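Long-range contacts in VAO-type flavoprotein oxidase VAO615 (Myceliophthora thermophila, PDB 6F72), which probably acts as an oxidoreductase that carries one bicovalently bound FAD per subunit and reacts rapidly with molecular oxygen when reduced, its substrate being still unidentified: residues L99-Q104 against Y409-N414; L160-G165 against F552-G557; V442-P447 against A479-W484. One frame throughout, in Å; residues are numbered along the deposited sequence.

Contact 1: residues L99-Q104 against Y409-N414; sequences LSQNFQ and YFPFTN. With NAG (2-acetamido-2-deoxy-beta-D-glucopyranose), chain C.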
loop_
_atom_site.group_PDB
_atom_site.type_symbol
_atom_site.label_atom_id
_atom_site.label_comp_id
_atom_site.label_asym_id
_atom_site.label_seq_id
_atom_site.Cartn_x
_atom_site.Cartn_y
_atom_site.Cartn_z
ATOM N N LEU A 99 -4.184 -7.418 -7.864
ATOM C CA LEU A 99 -5.532 -6.970 -7.517
ATOM C C LEU A 99 -6.098 -5.865 -8.438
ATOM O O LEU A 99 -7.326 -5.667 -8.507
ATOM C CB LEU A 99 -5.603 -6.535 -6.048
ATOM C CG LEU A 99 -5.458 -7.488 -4.855
ATOM C CD1 LEU A 99 -5.697 -6.672 -3.595
ATOM C CD2 LEU A 99 -6.445 -8.633 -4.882
ATOM N N SER A 100 -5.220 -5.175 -9.166
ATOM C CA SER A 100 -5.643 -4.026 -9.974
ATOM C C SER A 100 -6.317 -4.399 -11.292
ATOM O O SER A 100 -5.668 -4.930 -12.210
ATOM C CB SER A 100 -4.482 -3.063 -10.224
ATOM O OG SER A 100 -4.799 -2.135 -11.242
ATOM N N GLN A 101 -7.604 -4.052 -11.389
ATOM C CA GLN A 101 -8.398 -4.273 -12.602
ATOM C C GLN A 101 -7.781 -3.527 -13.782
ATOM O O GLN A 101 -7.883 -3.975 -14.921
ATOM C CB GLN A 101 -9.860 -3.832 -12.424
ATOM C CG GLN A 101 -10.596 -4.351 -11.189
ATOM C CD GLN A 101 -10.440 -3.445 -9.974
ATOM O OE1 GLN A 101 -9.460 -2.716 -9.855
ATOM N NE2 GLN A 101 -11.404 -3.503 -9.058
ATOM N N ASN A 102 -7.124 -2.398 -13.501
ATOM C CA ASN A 102 -6.482 -1.621 -14.553
ATOM C C ASN A 102 -5.261 -2.330 -15.139
ATOM O O ASN A 102 -5.023 -2.253 -16.340
ATOM C CB ASN A 102 -6.133 -0.211 -14.062
ATOM C CG ASN A 102 -5.619 0.699 -15.174
ATOM O OD1 ASN A 102 -6.034 0.617 -16.325
ATOM N ND2 ASN A 102 -4.725 1.608 -14.809
ATOM N N PHE A 103 -4.492 -3.004 -14.282
ATOM C CA PHE A 103 -3.318 -3.731 -14.740
ATOM C C PHE A 103 -3.662 -5.137 -15.279
ATOM O O PHE A 103 -2.946 -5.622 -16.137
ATOM C CB PHE A 103 -2.165 -3.707 -13.700
ATOM C CG PHE A 103 -1.521 -2.353 -13.581
ATOM C CD1 PHE A 103 -0.555 -1.937 -14.508
ATOM C CD2 PHE A 103 -1.942 -1.453 -12.602
ATOM C CE1 PHE A 103 -0.001 -0.668 -14.433
ATOM C CE2 PHE A 103 -1.393 -0.178 -12.524
ATOM C CZ PHE A 103 -0.423 0.213 -13.440
ATOM N N GLN A 104 -4.743 -5.750 -14.777
ATOM C CA GLN A 104 -5.374 -6.912 -15.432
ATOM C C GLN A 104 -5.621 -6.543 -16.894
ATOM O O GLN A 104 -5.295 -7.320 -17.787
ATOM C CB GLN A 104 -6.693 -7.304 -14.763
ATOM C CG GLN A 104 -6.514 -7.964 -13.407
ATOM C CD GLN A 104 -7.759 -7.902 -12.544
ATOM O OE1 GLN A 104 -8.848 -7.613 -13.026
ATOM N NE2 GLN A 104 -7.596 -8.183 -11.249
ATOM N N TYR A 409 -11.304 -2.551 -3.885
ATOM C CA TYR A 409 -10.117 -2.178 -4.620
ATOM C C TYR A 409 -10.464 -1.170 -5.687
ATOM O O TYR A 409 -11.144 -1.498 -6.677
ATOM C CB TYR A 409 -9.407 -3.370 -5.253
ATOM C CG TYR A 409 -8.007 -3.012 -5.683
ATOM C CD1 TYR A 409 -7.768 -2.345 -6.899
ATOM C CD2 TYR A 409 -6.909 -3.311 -4.852
ATOM C CE1 TYR A 409 -6.488 -1.994 -7.285
ATOM C CE2 TYR A 409 -5.617 -2.970 -5.231
ATOM C CZ TYR A 409 -5.403 -2.315 -6.434
ATOM O OH TYR A 409 -4.121 -1.979 -6.786
ATOM N N PHE A 410 -9.989 0.053 -5.482
ATOM C CA PHE A 410 -10.133 1.125 -6.459
ATOM C C PHE A 410 -8.781 1.336 -7.147
ATOM O O PHE A 410 -7.826 1.753 -6.500
ATOM C CB PHE A 410 -10.565 2.414 -5.778
ATOM C CG PHE A 410 -11.799 2.298 -4.922
ATOM C CD1 PHE A 410 -13.033 1.952 -5.475
ATOM C CD2 PHE A 410 -11.740 2.600 -3.555
ATOM C CE1 PHE A 410 -14.178 1.882 -4.681
ATOM C CE2 PHE A 410 -12.881 2.538 -2.757
ATOM C CZ PHE A 410 -14.103 2.174 -3.321
ATOM N N PRO A 411 -8.685 1.030 -8.452
ATOM C CA PRO A 411 -7.417 1.037 -9.210
ATOM C C PRO A 411 -6.896 2.415 -9.643
ATOM O O PRO A 411 -5.833 2.505 -10.289
ATOM C CB PRO A 411 -7.769 0.221 -10.454
ATOM C CG PRO A 411 -9.222 0.477 -10.655
ATOM C CD PRO A 411 -9.812 0.551 -9.279
ATOM N N PHE A 412 -7.658 3.460 -9.329
ATOM C CA PHE A 412 -7.272 4.840 -9.621
ATOM C C PHE A 412 -7.137 5.620 -8.304
ATOM O O PHE A 412 -7.833 6.624 -8.082
ATOM C CB PHE A 412 -8.265 5.511 -10.593
ATOM C CG PHE A 412 -8.633 4.655 -11.781
ATOM C CD1 PHE A 412 -7.715 4.415 -12.813
ATOM C CD2 PHE A 412 -9.897 4.070 -11.865
ATOM C CE1 PHE A 412 -8.059 3.616 -13.901
ATOM C CE2 PHE A 412 -10.243 3.271 -12.949
ATOM C CZ PHE A 412 -9.328 3.054 -13.972
ATOM N N THR A 413 -6.232 5.139 -7.447
ATOM C CA THR A 413 -6.005 5.714 -6.130
ATOM C C THR A 413 -4.953 6.810 -6.256
ATOM O O THR A 413 -3.890 6.610 -6.849
ATOM C CB THR A 413 -5.590 4.636 -5.084
ATOM O OG1 THR A 413 -6.698 3.764 -4.817
ATOM C CG2 THR A 413 -5.151 5.261 -3.761
ATOM N N ASN A 414 -5.290 7.986 -5.742
ATOM C CA ASN A 414 -4.338 9.102 -5.642
ATOM C C ASN A 414 -4.222 9.498 -4.187
ATOM O O ASN A 414 -4.991 9.005 -3.358
ATOM C CB ASN A 414 -4.824 10.259 -6.509
ATOM C CG ASN A 414 -5.192 9.803 -7.906
ATOM O OD1 ASN A 414 -4.328 9.594 -8.761
ATOM N ND2 ASN A 414 -6.487 9.615 -8.139
HETATM C C1 NAG C . -3.844 -2.075 -21.843
HETATM C C2 NAG C . -2.715 -1.199 -21.252
HETATM C C3 NAG C . -2.280 -0.125 -22.245
HETATM C C4 NAG C . -1.937 -0.695 -23.631
HETATM C C5 NAG C . -3.019 -1.676 -24.098
HETATM C C6 NAG C . -2.583 -2.464 -25.328
HETATM C C7 NAG C . -2.531 -0.886 -18.801
HETATM C C8 NAG C . -3.051 -0.106 -17.635
HETATM N N2 NAG C . -3.076 -0.568 -19.984
HETATM O O3 NAG C . -1.149 0.571 -21.707
HETATM O O4 NAG C . -1.893 0.357 -24.605
HETATM O O5 NAG C . -3.385 -2.619 -23.082
HETATM O O6 NAG C . -3.776 -2.899 -25.988
HETATM O O7 NAG C . -1.665 -1.734 -18.643
HETATM O O HOH W 1 -4.288 0.281 -10.123
HETATM O O HOH W 2 -4.236 3.035 -12.433
#

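Contact 2: residues L160-G165 against F552-G557; sequences LGKSTG and FYVKTG. With FAD (flavin-adenine dinucleotide), chain E.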
loop_
_atom_site.group_PDB
_atom_site.type_symbol
_atom_site.label_atom_id
_atom_site.label_comp_id
_atom_site.label_asym_id
_atom_site.label_seq_id
_atom_site.Cartn_x
_atom_site.Cartn_y
_atom_site.Cartn_z
ATOM N N LEU A 160 0.087 0.901 -8.506
ATOM C CA LEU A 160 0.860 1.420 -9.629
ATOM C C LEU A 160 1.373 0.298 -10.528
ATOM O O LEU A 160 2.152 0.536 -11.451
ATOM C CB LEU A 160 2.011 2.348 -9.140
ATOM C CG LEU A 160 1.771 3.638 -8.313
ATOM C CD1 LEU A 160 1.513 3.410 -6.825
ATOM C CD2 LEU A 160 2.933 4.614 -8.457
ATOM N N GLY A 161 0.908 -0.930 -10.283
ATOM C CA GLY A 161 1.338 -2.080 -11.077
ATOM C C GLY A 161 2.774 -2.531 -10.835
ATOM O O GLY A 161 3.322 -3.338 -11.612
ATOM N N LYS A 162 3.373 -2.050 -9.746
ATOM C CA LYS A 162 4.793 -2.295 -9.459
ATOM C C LYS A 162 5.131 -3.776 -9.145
ATOM O O LYS A 162 6.307 -4.161 -9.126
ATOM C CB LYS A 162 5.295 -1.324 -8.378
ATOM C CG LYS A 162 5.194 0.153 -8.797
ATOM C CD LYS A 162 5.227 1.121 -7.613
ATOM C CE LYS A 162 6.514 1.012 -6.781
ATOM N NZ LYS A 162 6.391 1.790 -5.515
ATOM N N SER A 163 4.098 -4.598 -8.949
ATOM C CA SER A 163 4.266 -6.021 -8.725
ATOM C C SER A 163 3.792 -6.957 -9.875
ATOM O O SER A 163 3.645 -8.150 -9.649
ATOM C CB SER A 163 3.666 -6.409 -7.366
ATOM O OG SER A 163 2.275 -6.158 -7.312
ATOM N N THR A 164 3.524 -6.414 -11.075
ATOM C CA THR A 164 3.480 -7.207 -12.328
ATOM C C THR A 164 4.509 -6.716 -13.340
ATOM O O THR A 164 5.167 -5.689 -13.133
ATOM C CB THR A 164 2.119 -7.229 -13.085
ATOM O OG1 THR A 164 1.380 -6.004 -12.910
ATOM C CG2 THR A 164 1.283 -8.503 -12.788
ATOM N N GLY A 165 4.644 -7.473 -14.425
ATOM C CA GLY A 165 5.467 -7.105 -15.569
ATOM C C GLY A 165 5.354 -8.157 -16.660
ATOM O O GLY A 165 5.560 -9.345 -16.408
ATOM N N PHE A 552 16.672 -4.603 -10.486
ATOM C CA PHE A 552 15.351 -4.330 -9.960
ATOM C C PHE A 552 14.749 -3.073 -10.582
ATOM O O PHE A 552 15.348 -2.003 -10.554
ATOM C CB PHE A 552 15.341 -4.287 -8.439
ATOM C CG PHE A 552 15.948 -5.506 -7.791
ATOM C CD1 PHE A 552 15.413 -6.772 -8.007
ATOM C CD2 PHE A 552 17.063 -5.381 -6.952
ATOM C CE1 PHE A 552 15.981 -7.893 -7.412
ATOM C CE2 PHE A 552 17.631 -6.497 -6.343
ATOM C CZ PHE A 552 17.086 -7.758 -6.573
ATOM N N TYR A 553 13.581 -3.240 -11.191
ATOM C CA TYR A 553 12.841 -2.122 -11.767
ATOM C C TYR A 553 11.409 -2.122 -11.246
ATOM O O TYR A 553 10.726 -3.151 -11.280
ATOM C CB TYR A 553 12.851 -2.197 -13.305
ATOM C CG TYR A 553 11.783 -1.316 -13.929
ATOM C CD1 TYR A 553 12.037 0.032 -14.196
ATOM C CD2 TYR A 553 10.501 -1.814 -14.187
ATOM C CE1 TYR A 553 11.051 0.849 -14.738
ATOM C CE2 TYR A 553 9.507 -1.008 -14.731
ATOM C CZ TYR A 553 9.793 0.324 -14.995
ATOM O OH TYR A 553 8.824 1.123 -15.523
ATOM N N VAL A 554 10.948 -0.961 -10.792
ATOM C CA VAL A 554 9.517 -0.708 -10.579
ATOM C C VAL A 554 9.207 0.676 -11.150
ATOM O O VAL A 554 10.042 1.587 -11.047
ATOM C CB VAL A 554 9.070 -0.811 -9.085
ATOM C CG1 VAL A 554 9.077 -2.252 -8.571
ATOM C CG2 VAL A 554 9.924 0.067 -8.170
ATOM N N LYS A 555 8.017 0.837 -11.726
ATOM C CA LYS A 555 7.541 2.127 -12.225
ATOM C C LYS A 555 7.453 3.086 -11.040
ATOM O O LYS A 555 6.936 2.716 -9.975
ATOM C CB LYS A 555 6.174 1.992 -12.919
ATOM C CG LYS A 555 5.645 3.276 -13.581
ATOM C CD LYS A 555 6.464 3.644 -14.821
ATOM C CE LYS A 555 5.951 4.887 -15.542
ATOM N NZ LYS A 555 4.550 4.700 -16.005
ATOM N N THR A 556 7.979 4.294 -11.250
ATOM C CA THR A 556 8.159 5.343 -10.221
ATOM C C THR A 556 9.117 4.974 -9.079
ATOM O O THR A 556 9.164 5.681 -8.060
ATOM C CB THR A 556 6.836 5.911 -9.631
ATOM O OG1 THR A 556 6.305 5.023 -8.634
ATOM C CG2 THR A 556 5.786 6.235 -10.723
ATOM N N GLY A 557 9.895 3.904 -9.251
ATOM C CA GLY A 557 10.882 3.505 -8.248
ATOM C C GLY A 557 12.175 4.294 -8.341
ATOM O O GLY A 557 12.492 4.855 -9.399
HETATM P PA FAD E . 2.677 -5.791 -3.578
HETATM O O1A FAD E . 1.958 -5.240 -4.783
HETATM O O2A FAD E . 2.898 -7.278 -3.556
HETATM O O5B FAD E . 4.081 -5.024 -3.438
HETATM C C5B FAD E . 4.194 -3.612 -3.619
HETATM C C4B FAD E . 5.602 -3.214 -4.045
HETATM O O4B FAD E . 6.546 -3.682 -3.078
HETATM C C3B FAD E . 6.045 -3.789 -5.377
HETATM O O3B FAD E . 6.868 -2.796 -6.003
HETATM C C2B FAD E . 6.895 -4.996 -5.016
HETATM O O2B FAD E . 7.906 -5.248 -5.995
HETATM C C1B FAD E . 7.494 -4.578 -3.684
HETATM N N9A FAD E . 7.726 -5.691 -2.732
HETATM C C8A FAD E . 6.779 -6.301 -1.988
HETATM N N7A FAD E . 7.332 -7.249 -1.191
HETATM C C5A FAD E . 8.655 -7.240 -1.419
HETATM C C6A FAD E . 9.823 -7.992 -0.908
HETATM N N6A FAD E . 9.643 -8.962 0.016
HETATM N N1A FAD E . 11.045 -7.689 -1.403
HETATM C C2A FAD E . 11.230 -6.726 -2.332
HETATM N N3A FAD E . 10.206 -5.994 -2.837
HETATM C C4A FAD E . 8.920 -6.204 -2.428
HETATM N N1 FAD E . -1.234 1.797 2.635
HETATM C C2 FAD E . -1.193 2.508 3.790
HETATM O O2 FAD E . -0.164 3.172 4.058
HETATM N N3 FAD E . -2.232 2.521 4.654
HETATM C C4 FAD E . -3.379 1.854 4.448
HETATM O O4 FAD E . -4.316 1.898 5.277
HETATM C C4X FAD E . -3.492 1.046 3.214
HETATM N N5 FAD E . -4.604 0.332 2.934
HETATM C C5X FAD E . -4.709 -0.408 1.792
HETATM C C6 FAD E . -5.879 -1.149 1.521
HETATM C C7 FAD E . -5.956 -1.909 0.333
HETATM C C7M FAD E . -7.226 -2.693 0.057
HETATM C C8 FAD E . -4.795 -1.940 -0.630
HETATM C C8M FAD E . -4.741 -2.802 -1.883
HETATM C C9 FAD E . -3.651 -1.203 -0.340
HETATM C C9A FAD E . -3.559 -0.438 0.826
HETATM N N10 FAD E . -2.379 0.290 1.114
HETATM C C10 FAD E . -2.322 1.059 2.296
HETATM C "C1'" FAD E . -1.278 0.306 0.155
HETATM C "C2'" FAD E . -0.043 -0.490 0.455
HETATM O "O2'" FAD E . 0.680 0.201 1.472
HETATM C "C3'" FAD E . 0.746 -0.512 -0.849
HETATM O "O3'" FAD E . -0.097 -0.895 -1.957
HETATM C "C4'" FAD E . 1.943 -1.445 -0.755
HETATM O "O4'" FAD E . 2.782 -1.257 -1.896
HETATM C "C5'" FAD E . 1.512 -2.905 -0.594
HETATM O "O5'" FAD E . 2.631 -3.777 -0.610
HETATM P P FAD E . 2.398 -5.358 -0.773
HETATM O O1P FAD E . 1.332 -5.790 0.193
HETATM O O2P FAD E . 3.779 -5.971 -0.762
HETATM O O3P FAD E . 1.807 -5.441 -2.274
HETATM O O HOH W 3 5.702 4.445 -6.028
#

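Contact 3: residues V442-P447 against A479-W484; sequences VPAFSP and AGSWDW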
loop_
_atom_site.group_PDB
_atom_site.type_symbol
_atom_site.label_atom_id
_atom_site.label_comp_id
_atom_site.label_asym_id
_atom_site.label_seq_id
_atom_site.Cartn_x
_atom_site.Cartn_y
_atom_site.Cartn_z
ATOM N N VAL A 442 -16.967 14.708 -8.418
ATOM C CA VAL A 442 -16.486 13.694 -9.353
ATOM C C VAL A 442 -16.984 12.329 -8.828
ATOM O O VAL A 442 -16.381 11.770 -7.909
ATOM C CB VAL A 442 -14.933 13.744 -9.505
ATOM C CG1 VAL A 442 -14.477 12.916 -10.696
ATOM C CG2 VAL A 442 -14.434 15.177 -9.667
ATOM N N PRO A 443 -18.094 11.792 -9.399
ATOM C CA PRO A 443 -18.797 10.639 -8.780
ATOM C C PRO A 443 -17.999 9.323 -8.686
ATOM O O PRO A 443 -18.238 8.518 -7.762
ATOM C CB PRO A 443 -20.053 10.476 -9.656
ATOM C CG PRO A 443 -20.188 11.772 -10.376
ATOM C CD PRO A 443 -18.782 12.222 -10.629
ATOM N N ALA A 444 -17.059 9.107 -9.606
ATOM C CA ALA A 444 -16.162 7.944 -9.513
ATOM C C ALA A 444 -15.097 8.035 -8.380
ATOM O O ALA A 444 -14.508 7.026 -7.987
ATOM C CB ALA A 444 -15.500 7.691 -10.859
ATOM N N PHE A 445 -14.875 9.240 -7.857
ATOM C CA PHE A 445 -13.828 9.491 -6.867
ATOM C C PHE A 445 -14.368 9.971 -5.516
ATOM O O PHE A 445 -13.583 10.314 -4.610
ATOM C CB PHE A 445 -12.813 10.485 -7.432
ATOM C CG PHE A 445 -11.983 9.939 -8.568
ATOM C CD1 PHE A 445 -12.483 9.899 -9.874
ATOM C CD2 PHE A 445 -10.688 9.490 -8.339
ATOM C CE1 PHE A 445 -11.710 9.402 -10.920
ATOM C CE2 PHE A 445 -9.903 9.006 -9.385
ATOM C CZ PHE A 445 -10.416 8.955 -10.675
ATOM N N SER A 446 -15.695 9.953 -5.375
ATOM C CA SER A 446 -16.393 10.388 -4.160
ATOM C C SER A 446 -17.313 9.260 -3.654
ATOM O O SER A 446 -17.901 8.580 -4.479
ATOM C CB SER A 446 -17.187 11.663 -4.448
ATOM O OG SER A 446 -18.005 12.053 -3.353
ATOM N N PRO A 447 -17.413 9.001 -2.339
ATOM C CA PRO A 447 -16.566 9.609 -1.291
ATOM C C PRO A 447 -15.126 9.114 -1.364
ATOM O O PRO A 447 -14.796 8.277 -2.214
ATOM C CB PRO A 447 -17.219 9.135 0.017
ATOM C CG PRO A 447 -18.003 7.913 -0.354
ATOM C CD PRO A 447 -18.447 8.115 -1.770
ATOM N N ALA A 479 -9.986 8.016 -4.584
ATOM C CA ALA A 479 -9.800 6.768 -5.309
ATOM C C ALA A 479 -10.950 6.515 -6.280
ATOM O O ALA A 479 -12.121 6.505 -5.888
ATOM C CB ALA A 479 -9.632 5.602 -4.339
ATOM N N GLY A 480 -10.580 6.318 -7.542
ATOM C CA GLY A 480 -11.517 6.022 -8.620
ATOM C C GLY A 480 -11.803 4.544 -8.710
ATOM O O GLY A 480 -10.877 3.711 -8.789
ATOM N N SER A 481 -13.092 4.221 -8.683
ATOM C CA SER A 481 -13.560 2.848 -8.853
ATOM C C SER A 481 -13.407 2.393 -10.293
ATOM O O SER A 481 -13.331 3.210 -11.212
ATOM C CB SER A 481 -15.006 2.716 -8.381
ATOM O OG SER A 481 -15.788 3.767 -8.911
ATOM N N TRP A 482 -13.313 1.081 -10.472
ATOM C CA TRP A 482 -13.375 0.467 -11.796
ATOM C C TRP A 482 -14.843 0.215 -12.149
ATOM O O TRP A 482 -15.688 0.058 -11.259
ATOM C CB TRP A 482 -12.595 -0.832 -11.781
ATOM C CG TRP A 482 -12.458 -1.510 -13.083
ATOM C CD1 TRP A 482 -13.236 -2.528 -13.555
ATOM C CD2 TRP A 482 -11.470 -1.253 -14.091
ATOM N NE1 TRP A 482 -12.799 -2.914 -14.786
ATOM C CE2 TRP A 482 -11.716 -2.161 -15.146
ATOM C CE3 TRP A 482 -10.404 -0.347 -14.209
ATOM C CZ2 TRP A 482 -10.931 -2.199 -16.311
ATOM C CZ3 TRP A 482 -9.619 -0.384 -15.370
ATOM C CH2 TRP A 482 -9.893 -1.309 -16.408
ATOM N N ASP A 483 -15.150 0.200 -13.442
ATOM C CA ASP A 483 -16.516 -0.016 -13.894
ATOM C C ASP A 483 -16.511 -1.049 -15.009
ATOM O O ASP A 483 -16.073 -0.773 -16.136
ATOM C CB ASP A 483 -17.167 1.308 -14.337
ATOM C CG ASP A 483 -18.640 1.161 -14.710
ATOM O OD1 ASP A 483 -19.220 0.041 -14.665
ATOM O OD2 ASP A 483 -19.221 2.199 -15.068
ATOM N N TRP A 484 -17.005 -2.240 -14.669
ATOM C CA TRP A 484 -17.050 -3.358 -15.602
ATOM C C TRP A 484 -18.065 -3.202 -16.758
ATOM O O TRP A 484 -17.975 -3.931 -17.750
ATOM C CB TRP A 484 -17.253 -4.670 -14.843
ATOM C CG TRP A 484 -16.007 -5.104 -14.106
ATOM C CD1 TRP A 484 -15.842 -5.178 -12.755
ATOM C CD2 TRP A 484 -14.759 -5.507 -14.691
ATOM N NE1 TRP A 484 -14.569 -5.618 -12.453
ATOM C CE2 TRP A 484 -13.879 -5.823 -13.619
ATOM C CE3 TRP A 484 -14.301 -5.653 -16.014
ATOM C CZ2 TRP A 484 -12.565 -6.269 -13.829
ATOM C CZ3 TRP A 484 -12.998 -6.097 -16.228
ATOM C CH2 TRP A 484 -12.134 -6.391 -15.129
HETATM O O HOH W 4 -12.430 7.470 -3.347
#

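Contact 1: residues L99-Q104 against Y409-N414
Chi1 of Tyr409 (-165°) puts CG anti to the backbone N, and the ring carried on it meets Leu99 and Ser100, while a bend at chi2 (89°) turns CD of Gln101 toward Tyr409 and Pro411. The meeting of Leu99 and Tyr409 is a CH-pi contact: Leu99 CB stands over one ring face, 4.0 Å from the Tyr409 ring centroid. Farther along the ring, Tyr409 CE1 lies 3.5 Å from Ser100 CA. Gln101 NE2 donates to Tyr409 O over 3.1 Å in a nearly straight bond (171° at the hydrogen), and also bonds Asp85. Gln101 OE1 is buried against Pro411 CG at 3.3 Å and has no polar partner. One water accepts from Ser100 OG at 2.7 Å, another accepts from Asn102 ND2 at 2.8 Å, and both donate to Pro411 O; Asn102 ND2 also bonds Asp495. Ser100 is the N-cap residue of helix 101-104, its OG accepting from Phe103 N at 3.2 Å and weakly from Asn102 N. Tyr409 OH bonds His157 O, the backbone of a residue cross-linked to FAD, and the tyrosine side chain itself touches the cofactor. The arrangement thus joins a capped helix start to the wall of the bicovalent flavin site.

Contact 2: residues L160-G165 against F552-G557
Lys162 and Val554 meet directly, and their CA atoms are the nearest pair across the two segments, 5.1 Å apart. The hydrocarbon part of the lysine does the touching. Lys162 CB and CE both lie close to Val554 CB, and Lys162 CE is 3.8 Å from Val554 CG2, while Val554 CG1 comes to 3.4 Å from Lys162 O. On the way to its tip the same chain passes the carbonyl of Lys555, with Lys162 CG 3.3 Å from Lys555 O. A bend at chi3 (60°) sets CE near that oxygen and the valine together. Beside this, Leu160 CD2 packs on Thr556 at 3.4 Å from OG1, the two side chains crossing at about a right angle.

The polar ends meet through water: one molecule accepts from Lys162 NZ at 2.8 Å and donates to Thr556 OG1. That hydroxyl in turn donates to Lys555 O over 2.7 Å, so its proton and its acceptor role are both engaged.

On the cofactor side, Ser163 OG donates to FAD O1A at 2.7 Å, and FAD O3B makes a weak bond to Lys162 O. Val554 CG1 also touches O3B, so the valine and the lysine backbone line the adenosine ribose together.

Two turns position these groups, a type I turn from Gly161 to Thr164 and a type II turn from Val554 to Gly557. Asp158 OD2 accepts from the backbone N of both Leu160 and Lys162. Outside the pair, Leu160 and Thr556 rest on Phe531 of helix 527-532, and Ser163 touches Lys153 of strand 150-153. The contact therefore joins the loop between strands 150-153 and 169-172 to the loop that leads from helix 536-546 to strand 563-565.

Contact 3: residues V442-P447 against A479-W484
Phe445 lays its ring over the backbone of Gly480: Gly480 CA sits 3.6 Å from the Phe445 ring centroid, only 16° off the ring normal, a CH-pi contact. On the same ring, CD2 of Phe445 lies 3.3 Å from Gly480 N. Gly480 CA is close against the ring, with Phe445 CZ 3.7 Å away. Chi1 of Phe445 (-69°) sets CG anti to the carbonyl carbon, beside the backbone N.

The neighbouring residue supplies the polar link. Ser481 N donates to Ala444 O over 3.2 Å (156° at the hydrogen), and the same oxygen receives a CA-H...O contact from Gly480 CA at 3.2 Å. A second such contact runs the other way, Phe445 CA to Ala479 O at 3.6 Å. A water accepts from Ala479 N and lies by Pro447 O at 2.7 Å. Val442 to Phe445 form a type I turn, closed by Phe445 N to Val442 O. Phe445 also meets Tyr497 of helix 488-508 and Phe412 of strand 412-419. This type I turn, just before strand 448-452, packs on the end of strand 472-480, its neighbour in the seven-stranded antiparallel sheet.

From the N terminus, contact 1 opens at 99-104 and contact 2 at 160-165. Contact 1 closes at 409-414 while contact 2 is still open, so these two cross. Contact 3, from 442-447 to 479-484, follows contact 1 in series and closes a short loop nested within the one that ends at 552-557. Contacts 1 and 2 touch where the Phe103 ring packs on Leu160 and Gly161. Contacts 1 and 3 share the seven-stranded sheet, with a probable hydrogen bond from Gly480 N to Phe412 O. Contacts 2 and 3 do not touch. Contact 1 ties helix 101-104 to the sheet, contact 2 the FAD-binding portion to a C-terminal loop, and contact 3 a turn to a sheet strand.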